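Local coordinates for protein bradyzoite pseudokinase 1 (Toxoplasma gondii, PDB 6M7Z) that is a divergent kinase-fold protein without a glycine-rich loop, probably involved in shaping membranes of the Toxoplasma parasitophorous vacuole, at residues L65-E70 with E74-K79; P25-S30 with Y123-L128; L109-G114 with S176-G181; A151-A156 with I170-F175; D135-G140 with R242-L247. One frame throughout, in Å; residues are numbered along the deposited sequence.

Contact 1: residues L65-E70 with E74-K79. With EDO (1,2-ethanediol), chain H.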
# COMPACT_ATOMS: atom_id res chain seq x y z
N LEU A 65 14.21 -15.09 3.67
CA LEU A 65 13.39 -14.01 4.25
C LEU A 65 13.36 -14.11 5.80
O LEU A 65 12.81 -13.25 6.45
CB LEU A 65 11.98 -14.07 3.66
CG LEU A 65 11.90 -13.92 2.12
CD1 LEU A 65 10.46 -13.97 1.63
CD2 LEU A 65 12.56 -12.64 1.59
N SER A 66 13.91 -15.18 6.36
CA SER A 66 13.81 -15.47 7.81
C SER A 66 12.35 -15.43 8.25
O SER A 66 12.03 -14.75 9.22
CB SER A 66 14.62 -14.51 8.64
OG SER A 66 15.99 -14.59 8.32
N LEU A 67 11.47 -16.14 7.55
CA LEU A 67 10.05 -16.16 7.89
C LEU A 67 9.84 -16.93 9.21
O LEU A 67 10.36 -18.02 9.37
CB LEU A 67 9.23 -16.79 6.76
CG LEU A 67 9.25 -16.07 5.41
CD1 LEU A 67 8.31 -16.75 4.42
CD2 LEU A 67 8.88 -14.60 5.55
N THR A 68 9.06 -16.34 10.12
CA THR A 68 8.53 -17.03 11.30
C THR A 68 7.53 -18.08 10.82
O THR A 68 7.05 -18.00 9.70
CB THR A 68 7.86 -16.04 12.27
OG1 THR A 68 6.72 -15.48 11.61
CG2 THR A 68 8.79 -14.94 12.72
N PRO A 69 7.19 -19.11 11.63
CA PRO A 69 6.15 -20.06 11.25
C PRO A 69 4.79 -19.40 10.95
O PRO A 69 4.06 -19.89 10.08
CB PRO A 69 6.04 -21.01 12.46
CG PRO A 69 7.38 -20.86 13.17
CD PRO A 69 7.81 -19.43 12.93
N GLU A 70 4.47 -18.30 11.65
CA GLU A 70 3.25 -17.52 11.40
C GLU A 70 3.27 -16.95 9.97
O GLU A 70 2.31 -17.08 9.23
CB GLU A 70 3.10 -16.38 12.41
CG GLU A 70 2.66 -16.83 13.80
CD GLU A 70 1.87 -15.80 14.60
OE1 GLU A 70 1.99 -15.78 15.86
OE2 GLU A 70 1.11 -15.02 13.97
N GLU A 74 0.95 -17.52 6.54
CA GLU A 74 0.31 -16.38 5.87
C GLU A 74 0.60 -16.40 4.36
O GLU A 74 -0.24 -15.98 3.57
CB GLU A 74 0.81 -15.05 6.42
CG GLU A 74 0.34 -14.67 7.80
CD GLU A 74 0.90 -13.37 8.35
OE1 GLU A 74 1.62 -12.63 7.60
OE2 GLU A 74 0.60 -13.07 9.53
N GLY A 75 1.80 -16.87 3.98
CA GLY A 75 2.31 -16.79 2.61
C GLY A 75 2.95 -15.44 2.32
O GLY A 75 2.85 -14.53 3.13
N VAL A 76 3.60 -15.32 1.16
CA VAL A 76 4.20 -14.05 0.73
C VAL A 76 3.80 -13.76 -0.71
O VAL A 76 3.39 -14.63 -1.46
CB VAL A 76 5.74 -14.04 0.88
CG1 VAL A 76 6.17 -14.31 2.31
CG2 VAL A 76 6.42 -14.98 -0.10
N SER A 77 3.94 -12.50 -1.08
CA SER A 77 3.82 -12.07 -2.47
C SER A 77 5.09 -11.34 -2.90
O SER A 77 5.78 -10.73 -2.11
CB SER A 77 2.60 -11.23 -2.68
OG SER A 77 2.65 -10.10 -1.83
N ALA A 78 5.42 -11.49 -4.18
CA ALA A 78 6.59 -10.88 -4.77
C ALA A 78 6.15 -9.87 -5.83
O ALA A 78 5.32 -10.16 -6.69
CB ALA A 78 7.47 -11.95 -5.37
N LYS A 79 6.68 -8.66 -5.72
CA LYS A 79 6.53 -7.62 -6.71
C LYS A 79 7.80 -7.62 -7.56
O LYS A 79 8.89 -7.37 -7.05
CB LYS A 79 6.32 -6.29 -5.98
CG LYS A 79 5.50 -5.27 -6.72
CD LYS A 79 5.25 -3.97 -5.94
CE LYS A 79 4.34 -4.10 -4.74
NZ LYS A 79 4.59 -3.03 -3.74
C1 EDO H . 10.43 -3.75 -7.86
O1 EDO H . 10.43 -5.17 -7.65
C2 EDO H . 9.03 -3.21 -7.54
O2 EDO H . 8.94 -1.78 -7.68

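Contact 2: residues P25-S30 with Y123-L128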
# COMPACT_ATOMS: atom_id res chain seq x y z
N PRO A 25 21.11 -6.95 -2.71
CA PRO A 25 21.58 -8.33 -2.58
C PRO A 25 20.96 -9.29 -3.61
O PRO A 25 19.84 -9.08 -4.06
CB PRO A 25 21.17 -8.72 -1.16
CG PRO A 25 20.00 -7.82 -0.84
CD PRO A 25 20.29 -6.52 -1.57
N ASP A 26 21.73 -10.33 -3.97
CA ASP A 26 21.31 -11.34 -4.91
C ASP A 26 20.22 -12.23 -4.30
O ASP A 26 20.14 -12.40 -3.10
CB ASP A 26 22.47 -12.24 -5.34
CG ASP A 26 23.45 -11.60 -6.30
OD1 ASP A 26 23.20 -10.49 -6.80
OD2 ASP A 26 24.46 -12.26 -6.59
N ILE A 27 19.41 -12.79 -5.19
CA ILE A 27 18.53 -13.89 -4.93
C ILE A 27 18.88 -14.96 -5.97
O ILE A 27 19.29 -14.62 -7.10
CB ILE A 27 17.06 -13.44 -5.00
CG1 ILE A 27 16.09 -14.58 -4.67
CG2 ILE A 27 16.73 -12.84 -6.36
CD1 ILE A 27 14.64 -14.09 -4.52
N ASP A 28 18.74 -16.23 -5.57
CA ASP A 28 19.05 -17.37 -6.44
C ASP A 28 17.77 -17.79 -7.17
O ASP A 28 16.85 -18.34 -6.53
CB ASP A 28 19.66 -18.53 -5.64
CG ASP A 28 20.27 -19.63 -6.49
OD1 ASP A 28 20.11 -19.60 -7.74
OD2 ASP A 28 20.91 -20.52 -5.89
N GLU A 29 17.75 -17.51 -8.48
CA GLU A 29 16.55 -17.60 -9.33
C GLU A 29 16.33 -19.04 -9.81
O GLU A 29 15.18 -19.39 -10.17
CB GLU A 29 16.66 -16.61 -10.49
CG GLU A 29 16.49 -15.17 -10.04
CD GLU A 29 16.70 -14.12 -11.12
OE1 GLU A 29 17.77 -14.14 -11.78
OE2 GLU A 29 15.81 -13.29 -11.32
N SER A 30 17.38 -19.86 -9.79
CA SER A 30 17.28 -21.30 -10.16
C SER A 30 16.60 -22.12 -9.04
O SER A 30 16.16 -23.23 -9.28
CB SER A 30 18.62 -21.88 -10.52
OG SER A 30 19.57 -21.61 -9.50
N TYR A 123 13.09 -7.59 -7.06
CA TYR A 123 12.05 -8.23 -6.28
C TYR A 123 11.81 -7.44 -4.98
O TYR A 123 12.76 -6.98 -4.34
CB TYR A 123 12.43 -9.65 -5.87
CG TYR A 123 12.73 -10.62 -6.98
CD1 TYR A 123 13.90 -10.56 -7.70
CD2 TYR A 123 11.87 -11.66 -7.25
CE1 TYR A 123 14.19 -11.46 -8.71
CE2 TYR A 123 12.14 -12.58 -8.25
CZ TYR A 123 13.31 -12.50 -8.97
OH TYR A 123 13.59 -13.40 -9.95
N ILE A 124 10.54 -7.29 -4.59
CA ILE A 124 10.15 -6.87 -3.27
C ILE A 124 9.16 -7.91 -2.75
O ILE A 124 8.16 -8.18 -3.40
CB ILE A 124 9.49 -5.48 -3.25
CG1 ILE A 124 10.40 -4.40 -3.82
CG2 ILE A 124 9.02 -5.12 -1.84
CD1 ILE A 124 9.78 -3.02 -3.75
N PHE A 125 9.43 -8.45 -1.57
CA PHE A 125 8.54 -9.40 -0.95
C PHE A 125 7.65 -8.64 0.06
O PHE A 125 8.08 -7.70 0.73
CB PHE A 125 9.35 -10.55 -0.36
CG PHE A 125 9.97 -11.45 -1.40
CD1 PHE A 125 11.20 -11.16 -1.96
CD2 PHE A 125 9.29 -12.58 -1.86
CE1 PHE A 125 11.74 -11.97 -2.96
CE2 PHE A 125 9.82 -13.38 -2.85
CZ PHE A 125 11.06 -13.08 -3.40
N HIS A 126 6.38 -9.04 0.11
CA HIS A 126 5.39 -8.52 1.02
C HIS A 126 4.68 -9.69 1.70
O HIS A 126 4.63 -10.78 1.15
CB HIS A 126 4.34 -7.68 0.29
CG HIS A 126 4.87 -6.44 -0.33
ND1 HIS A 126 5.41 -5.43 0.41
CD2 HIS A 126 4.93 -6.06 -1.62
CE1 HIS A 126 5.81 -4.46 -0.41
NE2 HIS A 126 5.54 -4.83 -1.67
N PRO A 127 4.04 -9.46 2.87
CA PRO A 127 3.10 -10.44 3.40
C PRO A 127 2.00 -10.62 2.34
O PRO A 127 1.65 -9.65 1.65
CB PRO A 127 2.54 -9.80 4.67
CG PRO A 127 3.44 -8.63 4.98
CD PRO A 127 4.12 -8.24 3.69
N LEU A 128 1.51 -11.85 2.19
CA LEU A 128 0.44 -12.10 1.25
C LEU A 128 -0.85 -11.57 1.86
O LEU A 128 -1.29 -12.04 2.91
CB LEU A 128 0.34 -13.59 0.97
CG LEU A 128 -0.80 -14.00 0.05
CD1 LEU A 128 -0.76 -13.20 -1.26
CD2 LEU A 128 -0.74 -15.51 -0.17

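Contact 3: residues L109-G114 with S176-G181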
# COMPACT_ATOMS: atom_id res chain seq x y z
N LEU A 109 1.54 1.31 6.82
CA LEU A 109 2.10 1.21 5.47
C LEU A 109 2.46 -0.26 5.18
O LEU A 109 2.92 -0.97 6.08
CB LEU A 109 3.34 2.11 5.35
CG LEU A 109 3.13 3.60 5.67
CD1 LEU A 109 4.38 4.41 5.39
CD2 LEU A 109 1.96 4.19 4.90
N LEU A 110 2.23 -0.69 3.93
CA LEU A 110 2.52 -2.06 3.50
C LEU A 110 3.99 -2.36 3.79
O LEU A 110 4.87 -1.69 3.26
CB LEU A 110 2.19 -2.20 2.02
CG LEU A 110 2.44 -3.57 1.38
CD1 LEU A 110 1.48 -4.60 1.97
CD2 LEU A 110 2.26 -3.51 -0.14
N PRO A 111 4.31 -3.32 4.67
CA PRO A 111 5.70 -3.66 4.96
C PRO A 111 6.39 -4.48 3.87
O PRO A 111 5.75 -5.27 3.19
CB PRO A 111 5.62 -4.48 6.26
CG PRO A 111 4.20 -5.04 6.30
CD PRO A 111 3.36 -4.13 5.44
N SER A 112 7.70 -4.26 3.72
CA SER A 112 8.59 -5.08 2.89
C SER A 112 9.23 -6.17 3.76
O SER A 112 9.64 -5.89 4.86
CB SER A 112 9.66 -4.23 2.25
OG SER A 112 10.64 -5.05 1.64
N LEU A 113 9.33 -7.40 3.23
CA LEU A 113 10.04 -8.51 3.88
C LEU A 113 11.45 -8.68 3.30
O LEU A 113 12.18 -9.57 3.72
CB LEU A 113 9.25 -9.81 3.67
CG LEU A 113 7.83 -9.81 4.22
CD1 LEU A 113 7.16 -11.16 3.93
CD2 LEU A 113 7.81 -9.49 5.72
N GLY A 114 11.83 -7.84 2.34
CA GLY A 114 13.14 -7.92 1.69
C GLY A 114 13.10 -7.49 0.24
O GLY A 114 12.11 -7.72 -0.45
N SER A 176 -4.78 -2.43 1.41
CA SER A 176 -4.93 -3.88 1.48
C SER A 176 -5.05 -4.33 2.94
O SER A 176 -4.71 -3.61 3.87
CB SER A 176 -3.83 -4.58 0.75
OG SER A 176 -2.59 -4.44 1.41
N VAL A 177 -5.59 -5.54 3.12
CA VAL A 177 -5.86 -6.08 4.42
C VAL A 177 -4.84 -7.18 4.68
O VAL A 177 -4.80 -8.15 3.94
CB VAL A 177 -7.30 -6.63 4.51
CG1 VAL A 177 -7.59 -7.18 5.90
CG2 VAL A 177 -8.33 -5.58 4.12
N LEU A 178 -4.01 -7.01 5.72
CA LEU A 178 -3.00 -8.02 6.05
C LEU A 178 -3.69 -9.20 6.73
O LEU A 178 -4.84 -9.10 7.17
CB LEU A 178 -1.93 -7.39 6.94
CG LEU A 178 -1.11 -6.26 6.30
CD1 LEU A 178 -0.03 -5.76 7.26
CD2 LEU A 178 -0.49 -6.71 4.99
N PRO A 179 -3.04 -10.39 6.79
CA PRO A 179 -3.62 -11.54 7.47
C PRO A 179 -4.09 -11.24 8.91
O PRO A 179 -5.14 -11.74 9.30
CB PRO A 179 -2.52 -12.58 7.42
CG PRO A 179 -1.77 -12.23 6.15
CD PRO A 179 -1.77 -10.71 6.13
N ASP A 180 -3.39 -10.39 9.66
CA ASP A 180 -3.82 -10.11 11.03
C ASP A 180 -5.00 -9.12 11.07
O ASP A 180 -5.50 -8.79 12.15
CB ASP A 180 -2.64 -9.68 11.92
CG ASP A 180 -2.06 -8.32 11.59
OD1 ASP A 180 -2.60 -7.64 10.66
OD2 ASP A 180 -1.06 -7.95 12.27
N GLY A 181 -5.44 -8.61 9.90
CA GLY A 181 -6.62 -7.72 9.79
C GLY A 181 -6.27 -6.23 9.78
O GLY A 181 -7.19 -5.40 9.64

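Contact 4: residues A151-A156 with I170-F175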
# COMPACT_ATOMS: atom_id res chain seq x y z
N ALA A 151 -11.25 6.17 8.77
CA ALA A 151 -10.30 6.77 9.70
C ALA A 151 -8.92 6.11 9.52
O ALA A 151 -7.90 6.80 9.53
CB ALA A 151 -10.81 6.64 11.12
N ASN A 152 -8.92 4.78 9.35
CA ASN A 152 -7.72 3.96 9.07
C ASN A 152 -7.03 4.51 7.80
O ASN A 152 -5.80 4.68 7.76
CB ASN A 152 -8.11 2.48 9.01
CG ASN A 152 -6.96 1.49 9.08
OD1 ASN A 152 -5.89 1.73 8.52
ND2 ASN A 152 -7.18 0.36 9.73
N MET A 153 -7.83 4.84 6.78
CA MET A 153 -7.32 5.28 5.50
C MET A 153 -6.69 6.68 5.61
O MET A 153 -5.57 6.89 5.10
CB MET A 153 -8.42 5.27 4.43
CG MET A 153 -8.72 3.88 3.88
SD MET A 153 -10.36 3.69 3.14
CE MET A 153 -10.16 4.67 1.66
N VAL A 154 -7.39 7.61 6.27
CA VAL A 154 -6.87 8.98 6.50
C VAL A 154 -5.57 8.90 7.31
O VAL A 154 -4.61 9.59 7.01
CB VAL A 154 -7.90 9.87 7.23
CG1 VAL A 154 -7.33 11.24 7.56
CG2 VAL A 154 -9.18 10.06 6.46
N ALA A 155 -5.57 8.08 8.36
CA ALA A 155 -4.42 7.97 9.25
C ALA A 155 -3.21 7.46 8.47
O ALA A 155 -2.09 7.92 8.69
CB ALA A 155 -4.73 7.04 10.41
N ALA A 156 -3.45 6.50 7.58
CA ALA A 156 -2.38 5.86 6.81
C ALA A 156 -1.71 6.91 5.91
O ALA A 156 -0.48 7.01 5.86
CB ALA A 156 -2.93 4.71 6.03
N ILE A 170 -3.58 7.48 -5.11
CA ILE A 170 -4.47 6.83 -4.17
C ILE A 170 -5.77 6.40 -4.86
O ILE A 170 -6.39 7.17 -5.59
CB ILE A 170 -4.76 7.73 -2.96
CG1 ILE A 170 -3.54 7.84 -2.05
CG2 ILE A 170 -5.98 7.24 -2.17
CD1 ILE A 170 -3.52 9.15 -1.28
N GLU A 171 -6.16 5.16 -4.58
CA GLU A 171 -7.46 4.59 -4.88
C GLU A 171 -7.78 3.56 -3.80
O GLU A 171 -6.93 3.22 -3.00
CB GLU A 171 -7.49 4.03 -6.30
CG GLU A 171 -6.49 2.93 -6.59
CD GLU A 171 -6.49 2.34 -7.99
OE1 GLU A 171 -7.37 1.51 -8.25
OE2 GLU A 171 -5.63 2.71 -8.83
N LEU A 172 -9.01 3.05 -3.78
CA LEU A 172 -9.38 2.04 -2.80
C LEU A 172 -8.39 0.88 -2.81
O LEU A 172 -8.05 0.37 -1.75
CB LEU A 172 -10.79 1.53 -3.07
CG LEU A 172 -11.89 2.36 -2.41
CD1 LEU A 172 -13.23 1.73 -2.72
CD2 LEU A 172 -11.69 2.45 -0.91
N ASN A 173 -7.95 0.46 -3.99
CA ASN A 173 -7.06 -0.73 -4.11
C ASN A 173 -5.61 -0.39 -3.73
O ASN A 173 -4.77 -1.28 -3.73
CB ASN A 173 -7.15 -1.37 -5.50
CG ASN A 173 -8.39 -2.24 -5.68
OD1 ASN A 173 -9.05 -2.65 -4.72
ND2 ASN A 173 -8.71 -2.52 -6.93
N SER A 174 -5.32 0.87 -3.37
CA SER A 174 -4.06 1.21 -2.76
C SER A 174 -3.96 0.58 -1.38
O SER A 174 -2.88 0.36 -0.88
CB SER A 174 -3.87 2.71 -2.67
OG SER A 174 -3.86 3.32 -3.95
N PHE A 175 -5.12 0.33 -0.76
CA PHE A 175 -5.24 -0.19 0.58
C PHE A 175 -5.44 -1.71 0.50
O PHE A 175 -6.17 -2.20 -0.36
CB PHE A 175 -6.39 0.50 1.31
CG PHE A 175 -6.18 1.98 1.53
CD1 PHE A 175 -5.50 2.46 2.63
CD2 PHE A 175 -6.63 2.90 0.60
CE1 PHE A 175 -5.30 3.82 2.82
CE2 PHE A 175 -6.43 4.26 0.77
CZ PHE A 175 -5.77 4.72 1.88

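Contact 5: residues D135-G140 with R242-L247. With EDO (1,2-ethanediol), chain G.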
# COMPACT_ATOMS: atom_id res chain seq x y z
N ASP A 135 -11.46 -4.36 -4.28
CA ASP A 135 -11.88 -5.68 -4.74
C ASP A 135 -12.75 -6.37 -3.68
O ASP A 135 -13.75 -6.97 -4.01
CB ASP A 135 -10.68 -6.56 -5.08
CG ASP A 135 -9.91 -6.07 -6.29
OD1 ASP A 135 -10.44 -5.19 -7.03
OD2 ASP A 135 -8.76 -6.55 -6.47
N MET A 136 -12.34 -6.31 -2.41
CA MET A 136 -13.07 -6.99 -1.37
C MET A 136 -14.50 -6.46 -1.25
O MET A 136 -15.44 -7.25 -1.12
CB MET A 136 -12.36 -6.83 -0.02
CG MET A 136 -11.15 -7.69 0.12
SD MET A 136 -10.25 -7.24 1.61
CE MET A 136 -11.16 -8.20 2.83
N LEU A 137 -14.65 -5.12 -1.28
CA LEU A 137 -15.97 -4.51 -1.14
C LEU A 137 -16.82 -4.78 -2.38
O LEU A 137 -18.00 -4.95 -2.27
CB LEU A 137 -15.81 -3.00 -0.92
CG LEU A 137 -15.12 -2.59 0.36
CD1 LEU A 137 -15.10 -1.09 0.50
CD2 LEU A 137 -15.80 -3.21 1.56
N GLU A 138 -16.20 -4.83 -3.56
CA GLU A 138 -16.90 -4.96 -4.84
C GLU A 138 -17.54 -6.35 -4.95
O GLU A 138 -18.64 -6.49 -5.46
CB GLU A 138 -15.93 -4.69 -5.99
CG GLU A 138 -16.63 -4.62 -7.34
CD GLU A 138 -15.76 -4.05 -8.45
OE1 GLU A 138 -16.16 -3.01 -9.03
OE2 GLU A 138 -14.71 -4.66 -8.73
N THR A 139 -16.84 -7.38 -4.48
CA THR A 139 -17.33 -8.77 -4.49
C THR A 139 -18.36 -8.99 -3.37
O THR A 139 -18.95 -10.05 -3.29
CB THR A 139 -16.18 -9.76 -4.33
OG1 THR A 139 -15.63 -9.53 -3.03
CG2 THR A 139 -15.14 -9.63 -5.42
N GLY A 140 -18.51 -8.02 -2.47
CA GLY A 140 -19.42 -8.10 -1.33
C GLY A 140 -18.92 -9.06 -0.26
O GLY A 140 -19.68 -9.42 0.64
N ARG A 242 -15.76 8.26 -2.10
CA ARG A 242 -16.94 8.26 -2.95
C ARG A 242 -17.15 6.85 -3.52
O ARG A 242 -18.28 6.35 -3.53
CB ARG A 242 -16.80 9.32 -4.05
CG ARG A 242 -17.99 9.39 -4.99
CD ARG A 242 -19.36 9.53 -4.33
NE ARG A 242 -19.48 10.70 -3.47
CZ ARG A 242 -19.60 11.96 -3.92
NH1 ARG A 242 -19.59 12.22 -5.22
NH2 ARG A 242 -19.68 12.96 -3.05
N ASN A 243 -16.06 6.21 -3.96
CA ASN A 243 -16.07 4.87 -4.51
C ASN A 243 -16.62 3.91 -3.46
O ASN A 243 -17.46 3.06 -3.75
CB ASN A 243 -14.67 4.50 -5.03
CG ASN A 243 -14.58 3.22 -5.83
OD1 ASN A 243 -15.55 2.50 -6.01
ND2 ASN A 243 -13.38 2.90 -6.26
N LEU A 244 -16.15 4.09 -2.21
CA LEU A 244 -16.54 3.26 -1.08
C LEU A 244 -18.06 3.37 -0.84
O LEU A 244 -18.76 2.35 -0.73
CB LEU A 244 -15.71 3.73 0.11
CG LEU A 244 -15.81 2.99 1.44
CD1 LEU A 244 -15.81 1.50 1.25
CD2 LEU A 244 -14.63 3.40 2.31
N VAL A 245 -18.57 4.61 -0.80
CA VAL A 245 -19.99 4.86 -0.59
C VAL A 245 -20.83 4.25 -1.73
O VAL A 245 -21.90 3.68 -1.49
CB VAL A 245 -20.27 6.37 -0.44
CG1 VAL A 245 -21.75 6.68 -0.51
CG2 VAL A 245 -19.71 6.91 0.86
N GLN A 246 -20.39 4.39 -2.98
CA GLN A 246 -21.11 3.81 -4.13
C GLN A 246 -21.19 2.28 -3.99
O GLN A 246 -22.19 1.68 -4.37
CB GLN A 246 -20.45 4.19 -5.46
CG GLN A 246 -20.61 5.65 -5.86
CD GLN A 246 -19.63 6.09 -6.92
OE1 GLN A 246 -18.71 5.35 -7.27
NE2 GLN A 246 -19.81 7.28 -7.45
N LEU A 247 -20.14 1.65 -3.47
CA LEU A 247 -20.11 0.18 -3.39
C LEU A 247 -21.03 -0.33 -2.27
O LEU A 247 -21.60 -1.40 -2.42
CB LEU A 247 -18.68 -0.30 -3.15
CG LEU A 247 -17.74 -0.17 -4.36
CD1 LEU A 247 -16.31 -0.50 -3.96
CD2 LEU A 247 -18.19 -1.06 -5.50
C1 EDO G . -13.24 -0.84 -6.65
O1 EDO G . -11.91 -0.32 -6.61
C2 EDO G . -13.99 -0.16 -7.78
O2 EDO G . -15.38 -0.16 -7.50

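Contact 1: residues L65-E70 with E74-K79
Leu-67 lays its CD1 methyl against CG1 of Val-76 at 3.9 Å, the two side chains crossing at a slant. The contact belongs to the N-terminal lobe of the kinase fold, where the short helix 69-74 leads straight into strand 76-82. Leu-65 adds a looser touch from the same segment, its CD1 lying 4.4 Å from CG1 of Val-76. That single methyl meets both leucines because CG1 is set anti to the carbonyl carbon (chi1 -58°). Phe-125 of the neighbouring strand packs against Leu-65 and Val-76 as well. Before the helix, Ser-66 closes a Schellman motif at the end of helix 59-65, and Thr-68 serves as the N-cap of the next one. The backbone N of Glu-74 is bonded to Glu-70 O at 3.0 Å, an i to i+4 bond of the last turn; Gly-75, with positive phi, then releases the chain into the strand. Further along, Lys-79 forms a salt bridge to Glu-94 of helix 88-101, consistent with the strand-lysine to helix-glutamate pair of kinases. Its carbonyl is used separately: Lys-79 O accepts a hydrogen bond from O1 of a 1,2-ethanediol at 2.8 Å.

Contact 2: residues P25-S30 with Y123-L128
The loop 25-30 passes over one face of strand 121-127, the CA atoms of Ile-27 and Tyr-123 standing 8.7 Å apart, so that side chains alone bridge the gap. Ile-27 does most of the apolar work by splitting its two branches between two rings. Its CG2 methyl meets CE1 of Tyr-123 at 3.7 Å, approaching the ring obliquely, while the longer branch ends with CD1 at 3.9 Å from CZ of Phe-125, at the edge of that ring. The division follows from the first torsion: CG1 stands anti to the backbone N (chi1 -178°) and carries CD1 on toward the phenylalanine. In the kinase fold strand 121-127 is an inner strand of the N-lobe sheet, and the loop, between helices 14-23 and 33-39, belongs to an N-terminal extension laid over that face; Ile-34 of helix 33-39 continues the layer over both aromatic residues. The polar element lies at the edge of the tyrosine, in the plane of its ring. Tyr-123 OH donates to Glu-29 OE2 at 2.6 Å, using the anti lone pair of that oxygen, with the carboxylate plane turned 73° from the ring. Both carboxylate oxygens are engaged, since Glu-29 OE1 accepts from the backbone N of Ala-119. This second bond probably limits rotation of the carboxylate and helps to present OE2 to the phenol.

Contact 3: residues L109-G114 with S176-G181
Apolar contacts join Leu-110 and Pro-111 to Leu-178, with each methyl of the latter taking a different partner. CD2 of Leu-178 lies 4.2 Å from CD1 of Leu-110, where the two side chains cross at a slant. CD1 of Leu-178 instead faces Pro-111, meeting its CD atom, also at 4.2 Å, from the opposing direction. Leu-110 can reach across because its chain leaves the backbone with CG anti to N (chi1 180°) and then turns at chi2 (66°), bringing CD1 forward although its CB does not point at the other segment. The same CD1 lies 4.1 Å from OG of Ser-176, a van der Waals approach rather than a polar one. The contacts are few and at ordinary van der Waals spacing, and the buried surface is modest.

In the kinase fold this is a meeting of the two lobes. Segment 109-114 is the link from helix 88-101 to the next strand of the N-lobe, and segment 176-181 carries the end of strand 175-177 and the turn of a small C-lobe hairpin. Val-184 on the returning strand packs against Leu-110 as well as Leu-178.

No hydrogen bond joins the two segments, though the backbone of Leu-110 bonds to Leu-185 on the returning strand; others shape each partner. In the hairpin, a type I beta turn is closed by Gly-181 N to Leu-178 O at 2.8 Å. In the link, Ser-112 OG accepts from Gly-114 N at 3.1 Å in an ST turn, and Pro-111 O receives His-126 ND1 from strand 121-127.

Contact 4: residues A151-A156 with I170-F175
Met-153 leaves its helix with CG set anti to the carbonyl carbon (chi1 -78°), which places CG over the Phe-175 ring, and the bend at chi3 (71°) brings CE back down toward the same face. CG lies over the middle of that face, 3.5 Å from the centroid of the Phe-175 ring and almost on the normal, a CH-pi contact. The sulfur stands higher up, SD lying 4.6 Å from the same ring centroid, a more distant Met-aromatic contact. CE settles between CE2 of Phe-175, at 3.9 Å, and the CD2 methyl of Leu-172, at 3.7 Å. Ala-156, further along the helix, approaches the ring differently, with CB near the ring plane and 4.1 Å from CE1 of Phe-175. These residues lie in the C-lobe of the kinase fold, where helix 146-161 backs segment 170-175, which probably lies within or just after the counterpart of the catalytic loop of other kinases and runs through a 3-10 turn into strand 175-177. Helix 230-248 contributes Leu-237 and Phe-241 against Met-153. Within the turn Ser-174 OG accepts the backbone N of Glu-171 at 3.0 Å, while Leu-172 O lies in plane at the edge of the phenylalanine ring.

Contact 5: residues D135-G140 with R242-L247
The flat groups of this contact, the carboxylate of Glu-138 and the carboxamide of Asn-243, do not stack on each other but turn their outer atoms to the same 1,2-ethanediol. CG stands anti to the backbone N in both Glu-138 (chi1 -172°) and Asn-243 (chi1 -170°), which carries the two groups to the diol. OD1 of Asn-243 accepts a hydrogen bond from the diol O2 at 3.1 Å. From the other helix, OE1 of Glu-138 makes a close approach to the diol O2, 3.3 Å, that is not counted as a bond. Leu-247 borders the same molecule with its CD2 methyl, 3.6 Å from that oxygen.

Direct contact between the helices is aliphatic. Leu-247 straddles two residues of helix 133-138: its CD1 meets CB of Leu-137 at 4.0 Å, and its CD2 lies 4.2 Å from CA of Glu-138, against the backbone. Leu-137 also points toward Leu-244, although the modelled approach of their methyls is too short to be relied on. In kinase terms this sets the short helix that follows the hinge, 133-138, against the long central helix of the C-lobe, 230-248. The short helix ends in a Schellman motif at Gly-140.

No hydrogen bond or ion pair joins the two segments, so their association depends on leucine packing, while the polar groups at its margin merely border a diol probably from the crystallisation liquor.

In the fold
The five contacts divide between the two lobes. Contacts 1 and 2 lie in the N-lobe and share one sheet, since strands 76-82 and 121-127 are neighbours in it; both are partly buried, and contact 2 alone has a side-chain hydrogen bond across its segments. Contact 3 lies between the lobes and touches all four others, being the sparsest in buried surface. Contacts 4 and 5 both belong to the C-lobe, linked by Asn-173 OD1 to Asp-135 N and by Leu-172 packing beside Asn-243 and Leu-247. Contact 4 is wholly buried and relies on aromatic and sulfur packing, whereas contact 5, nearer the surface, combines leucines with polar groups at its margin.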